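Local coordinates for 6-phospho-alpha-glucosidase (Merdibacter massiliensis, PDB 6VC6), which probably hydrolyses 6-phospho-alpha-glucosides to release glucose 6-phosphate, with NAD and a manganese ion bound at its active site, at residues Phe80-Met85 with Met322-Ala327. Numbering follows the deposited sequence.
Sequences FIFMQM and MMIKVA. With NAD (nicotinamide-adenine-dinucleotide), chain G.
A Met-aromatic contact between Met323 and Phe82 joins strand 80-83, one of the parallel strands of the Rossmann-type NAD-binding sheet, to the helix carrying residues 322-327. The two segments run nearly antiparallel, their axes at 156°. SE of the selenomethionine Met323 lies 3.6 Å from Phe82 CG, over the ring face and displaced toward the CB end. Its CG stands above the ring centre, 3.8 Å from the Phe82 centroid and 1° off the normal, a CH-pi placement. With CG anti to the backbone N (chi1 180°) and chi2 also extended, the Met323 chain reaches out from the helix and slides along the ring in the direction opposite to the Phe82 side chain. One turn further on, Ala327 CB serves both aromatics differently: it abuts the Phe82 edge, 3.9 Å from CZ, and sits over the Phe80 face, 4.2 Å from that ring's centroid. Phe80 CZ also lies 3.6 Å from Ala327 O. Ile324 CG1 adds a looser, oblique touch on Phe82 CE2 at 4.3 Å. All five residues are buried and their side-chain contacts apolar, so shape and dispersion carry the join. Replacing Phe82 by an alanine is likely to open a gap between strand and helix, leaving the Met323 chain without its ring face and with less to fix its rotation. Beyond the strand end, Met85 O accepts a hydrogen bond from NAD O3D (2.8 Å), and Met85 CE approaches the adenine at N1A (3.4 Å), so the strand carrying Phe80 and Phe82 leads into the cofactor pocket. Phe23 of helix 16-25 packs on Phe82 and Ile324, Leu143 of the adjacent strand 141-144 touches both Phe82 and Met323, and backbone bonds to Cys7 tie Phe80 and Phe82 to strand 4-9.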
ATOM      1  N   PHE A  80      16.941  -3.306  -8.466  1.00 40.06           N
ATOM      2  CA  PHE A  80      15.652  -3.183  -7.804  1.00 42.39           C
ATOM      3  C   PHE A  80      15.403  -1.729  -7.438  1.00 40.72           C
ATOM      4  O   PHE A  80      16.314  -1.026  -6.995  1.00 42.26           O
ATOM      5  CB  PHE A  80      15.584  -4.050  -6.541  1.00 40.34           C
ATOM      6  CG  PHE A  80      15.416  -5.515  -6.819  1.00 43.65           C
ATOM      7  CD1 PHE A  80      14.158  -6.052  -7.036  1.00 39.43           C
ATOM      8  CD2 PHE A  80      16.516  -6.355  -6.860  1.00 41.68           C
ATOM      9  CE1 PHE A  80      14.001  -7.401  -7.290  1.00 39.57           C
ATOM     10  CE2 PHE A  80      16.364  -7.705  -7.114  1.00 43.80           C
ATOM     11  CZ  PHE A  80      15.104  -8.228  -7.328  1.00 41.01           C
ATOM     12  N   ILE A  81      14.161  -1.287  -7.625  1.00 40.54           N
ATOM     13  CA  ILE A  81      13.720   0.043  -7.221  1.00 38.21           C
ATOM     14  C   ILE A  81      12.584  -0.131  -6.224  1.00 37.80           C
ATOM     15  O   ILE A  81      11.522  -0.665  -6.572  1.00 40.58           O
ATOM     16  CB  ILE A  81      13.270   0.892  -8.420  1.00 41.22           C
ATOM     17  CG1 ILE A  81      14.363   0.936  -9.490  1.00 42.04           C
ATOM     18  CG2 ILE A  81      12.909   2.297  -7.966  1.00 45.06           C
ATOM     19  CD1 ILE A  81      15.613   1.669  -9.059  1.00 46.15           C
ATOM     20  N   PHE A  82      12.807   0.310  -4.988  1.00 36.07           N
ATOM     21  CA  PHE A  82      11.790   0.281  -3.941  1.00 34.88           C
ATOM     22  C   PHE A  82      11.115   1.648  -3.910  1.00 41.54           C
ATOM     23  O   PHE A  82      11.744   2.648  -3.549  1.00 40.41           O
ATOM     24  CB  PHE A  82      12.403  -0.055  -2.581  1.00 38.39           C
ATOM     25  CG  PHE A  82      12.893  -1.476  -2.453  1.00 40.55           C
ATOM     26  CD1 PHE A  82      12.813  -2.364  -3.514  1.00 40.70           C
ATOM     27  CD2 PHE A  82      13.437  -1.920  -1.258  1.00 44.79           C
ATOM     28  CE1 PHE A  82      13.268  -3.664  -3.387  1.00 42.72           C
ATOM     29  CE2 PHE A  82      13.892  -3.220  -1.123  1.00 40.59           C
ATOM     30  CZ  PHE A  82      13.807  -4.092  -2.190  1.00 40.61           C
HETATM   31  N   MSE A  83       9.842   1.694  -4.284  1.00 35.89           N
HETATM   32  CA  MSE A  83       9.120   2.962  -4.347  1.00 43.17           C
HETATM   33  C   MSE A  83       8.153   3.129  -3.178  1.00 39.89           C
HETATM   34  O   MSE A  83       7.255   2.311  -2.983  1.00 40.06           O
HETATM   35  CB  MSE A  83       8.363   3.078  -5.672  1.00 37.99           C
HETATM   36  CG  MSE A  83       9.162   2.628  -6.883  1.00 41.71           C
HETATM   37 SE   MSE A  83       8.512   3.416  -8.543  0.70 48.42          SE
HETATM   38  CE  MSE A  83       9.112   5.245  -8.260  1.00 48.57           C
ATOM     39  N   GLN A  84       8.341   4.196  -2.404  1.00 40.47           N
ATOM     40  CA  GLN A  84       7.473   4.505  -1.271  1.00 42.27           C
ATOM     41  C   GLN A  84       7.291   6.017  -1.150  1.00 41.87           C
ATOM     42  O   GLN A  84       7.429   6.605  -0.077  1.00 35.99           O
ATOM     43  CB  GLN A  84       8.021   3.904   0.023  1.00 41.82           C
ATOM     44  CG  GLN A  84       9.450   4.303   0.366  1.00 43.48           C
ATOM     45  CD  GLN A  84       9.867   3.824   1.743  1.00 46.05           C
ATOM     46  OE1 GLN A  84      10.917   4.209   2.257  1.00 46.41           O
ATOM     47  NE2 GLN A  84       9.041   2.978   2.348  1.00 42.43           N
HETATM   48  N   MSE A  85       6.946   6.652  -2.261  1.00 41.49           N
HETATM   49  CA  MSE A  85       6.657   8.073  -2.289  1.00 41.44           C
HETATM   50  C   MSE A  85       5.279   8.366  -1.760  1.00 43.00           C
HETATM   51  O   MSE A  85       4.444   7.474  -1.779  1.00 40.16           O
HETATM   52  CB  MSE A  85       6.767   8.634  -3.707  1.00 38.87           C
HETATM   53  CG  MSE A  85       5.609   8.236  -4.621  1.00 44.72           C
HETATM   54 SE   MSE A  85       5.389   9.312  -6.250  1.00 54.01          SE
HETATM   55  CE  MSE A  85       7.195   9.087  -6.923  1.00 55.27           C
HETATM   56  N   MSE A 322       8.783  -7.316   4.243  1.00 50.24           N
HETATM   57  CA  MSE A 322       7.992  -7.994   3.235  1.00 52.93           C
HETATM   58  C   MSE A 322       8.426  -7.615   1.828  1.00 47.87           C
HETATM   59  O   MSE A 322       8.421  -8.449   0.927  1.00 42.29           O
HETATM   60  CB  MSE A 322       6.514  -7.682   3.383  1.00 45.48           C
HETATM   61  CG  MSE A 322       5.698  -8.541   2.457  1.00 70.00           C
HETATM   62 SE   MSE A 322       3.797  -8.389   2.730  1.00 88.91          SE
HETATM   63  CE  MSE A 322       3.436  -7.152   1.281  1.00 48.44           C
HETATM   64  N   MSE A 323       8.774  -6.348   1.637  1.00 41.49           N
HETATM   65  CA  MSE A 323       9.257  -5.898   0.337  1.00 47.67           C
HETATM   66  C   MSE A 323      10.605  -6.539   0.034  1.00 41.98           C
HETATM   67  O   MSE A 323      10.881  -6.905  -1.109  1.00 43.96           O
HETATM   68  CB  MSE A 323       9.372  -4.370   0.277  1.00 48.44           C
HETATM   69  CG  MSE A 323       9.879  -3.864  -1.072  1.00 49.60           C
HETATM   70 SE   MSE A 323       9.515  -1.983  -1.464  1.00 58.00          SE
HETATM   71  CE  MSE A 323       7.762  -2.157  -2.296  1.00 44.88           C
ATOM     72  N   ILE A 324      11.445  -6.680   1.063  1.00 41.73           N
ATOM     73  CA  ILE A 324      12.728  -7.349   0.871  1.00 47.75           C
ATOM     74  C   ILE A 324      12.514  -8.820   0.541  1.00 42.13           C
ATOM     75  O   ILE A 324      13.180  -9.375  -0.341  1.00 44.92           O
ATOM     76  CB  ILE A 324      13.624  -7.176   2.111  1.00 47.68           C
ATOM     77  CG1 ILE A 324      13.938  -5.698   2.346  1.00 37.89           C
ATOM     78  CG2 ILE A 324      14.917  -7.965   1.945  1.00 43.69           C
ATOM     79  CD1 ILE A 324      14.659  -5.438   3.646  1.00 48.06           C
ATOM     80  N   LYS A 325      11.578  -9.472   1.236  1.00 41.30           N
ATOM     81  CA  LYS A 325      11.281 -10.871   0.942  1.00 43.79           C
ATOM     82  C   LYS A 325      10.719 -11.027  -0.464  1.00 43.69           C
ATOM     83  O   LYS A 325      10.982 -12.030  -1.138  1.00 44.12           O
ATOM     84  CB  LYS A 325      10.306 -11.433   1.977  1.00 46.87           C
ATOM     85  CG  LYS A 325      10.877 -11.542   3.382  1.00 50.60           C
ATOM     86  CD  LYS A 325      11.724 -12.791   3.547  1.00 58.30           C
ATOM     87  CE  LYS A 325      12.360 -12.842   4.928  1.00 60.98           C
ATOM     88  NZ  LYS A 325      11.370 -12.557   6.003  1.00 62.80           N
ATOM     89  N   VAL A 326       9.940 -10.045  -0.924  1.00 42.76           N
ATOM     90  CA  VAL A 326       9.457 -10.065  -2.303  1.00 45.42           C
ATOM     91  C   VAL A 326      10.625  -9.953  -3.272  1.00 40.06           C
ATOM     92  O   VAL A 326      10.676 -10.650  -4.293  1.00 42.57           O
ATOM     93  CB  VAL A 326       8.422  -8.945  -2.524  1.00 43.26           C
ATOM     94  CG1 VAL A 326       8.190  -8.712  -4.009  1.00 40.17           C
ATOM     95  CG2 VAL A 326       7.112  -9.288  -1.833  1.00 37.10           C
ATOM     96  N   ALA A 327      11.591  -9.083  -2.962  1.00 35.22           N
ATOM     97  CA  ALA A 327      12.776  -8.963  -3.803  1.00 45.38           C
ATOM     98  C   ALA A 327      13.600 -10.244  -3.784  1.00 36.94           C
ATOM     99  O   ALA A 327      14.201 -10.617  -4.799  1.00 41.84           O
ATOM    100  CB  ALA A 327      13.622  -7.772  -3.354  1.00 39.58           C
TER
HETATM  101  PA  NAD G 503       6.021  10.356   4.078  1.00 40.71           P
HETATM  102  O1A NAD G 503       6.655  10.203   5.439  1.00 40.30           O
HETATM  103  O2A NAD G 503       5.438  11.685   3.663  1.00 43.12           O
HETATM  104  O5B NAD G 503       7.093   9.913   2.964  1.00 43.04           O
HETATM  105  C5B NAD G 503       6.901  10.259   1.597  1.00 41.79           C
HETATM  106  C4B NAD G 503       8.236  10.634   0.976  1.00 40.45           C
HETATM  107  O4B NAD G 503       8.149  10.560  -0.448  1.00 41.15           O
HETATM  108  C3B NAD G 503       8.611  12.062   1.337  1.00 40.41           C
HETATM  109  O3B NAD G 503       9.938  12.089   1.865  1.00 40.36           O
HETATM  110  C2B NAD G 503       8.571  12.825   0.030  1.00 39.24           C
HETATM  111  O2B NAD G 503       9.642  13.769  -0.037  1.00 43.08           O
HETATM  112  C1B NAD G 503       8.732  11.734  -1.014  1.00 38.24           C
HETATM  113  N9A NAD G 503       8.085  12.098  -2.297  1.00 37.31           N
HETATM  114  C8A NAD G 503       6.884  12.685  -2.463  1.00 43.58           C
HETATM  115  N7A NAD G 503       6.615  12.878  -3.781  1.00 42.42           N
HETATM  116  C5A NAD G 503       7.666  12.409  -4.481  1.00 39.88           C
HETATM  117  C6A NAD G 503       8.042  12.300  -5.911  1.00 40.55           C
HETATM  118  N6A NAD G 503       7.216  12.742  -6.890  1.00 40.85           N
HETATM  119  N1A NAD G 503       9.238  11.743  -6.206  1.00 42.71           N
HETATM  120  C2A NAD G 503      10.071  11.298  -5.247  1.00 42.51           C
HETATM  121  N3A NAD G 503       9.795  11.367  -3.933  1.00 43.05           N
HETATM  122  C4A NAD G 503       8.632  11.903  -3.497  1.00 38.87           C
HETATM  123  O3  NAD G 503       4.887   9.229   3.892  1.00 40.65           O
HETATM  124  PN  NAD G 503       4.879   7.858   4.731  1.00 40.40           P
HETATM  125  O1N NAD G 503       3.819   7.963   5.803  1.00 36.68           O
HETATM  126  O2N NAD G 503       6.294   7.470   5.086  1.00 35.23           O
HETATM  127  O5D NAD G 503       4.346   6.851   3.598  1.00 37.98           O
HETATM  128  C5D NAD G 503       5.236   6.362   2.598  1.00 37.33           C
HETATM  129  C4D NAD G 503       4.410   5.719   1.495  1.00 40.68           C
HETATM  130  O4D NAD G 503       4.298   4.312   1.723  1.00 39.64           O
HETATM  131  C3D NAD G 503       2.997   6.284   1.487  1.00 39.39           C
HETATM  132  O3D NAD G 503       2.634   6.611   0.145  1.00 39.87           O
HETATM  133  C2D NAD G 503       2.126   5.143   1.959  1.00 36.49           C
HETATM  134  O2D NAD G 503       0.846   5.173   1.327  1.00 38.34           O
HETATM  135  C1D NAD G 503       2.936   3.937   1.522  1.00 39.43           C
HETATM  136  N1N NAD G 503       2.576   2.725   2.253  1.00 38.32           N
HETATM  137  C2N NAD G 503       1.996   1.749   1.552  1.00 39.57           C
HETATM  138  C3N NAD G 503       1.620   0.562   2.154  1.00 42.64           C
HETATM  139  C7N NAD G 503       0.968  -0.499   1.319  1.00 41.80           C
HETATM  140  O7N NAD G 503       0.419  -1.440   1.867  1.00 39.00           O
HETATM  141  N7N NAD G 503       0.998  -0.372  -0.007  1.00 37.90           N
HETATM  142  C4N NAD G 503       1.864   0.382   3.509  1.00 42.72           C
HETATM  143  C5N NAD G 503       2.467   1.415   4.221  1.00 41.64           C
HETATM  144  C6N NAD G 503       2.825   2.588   3.562  1.00 38.14           C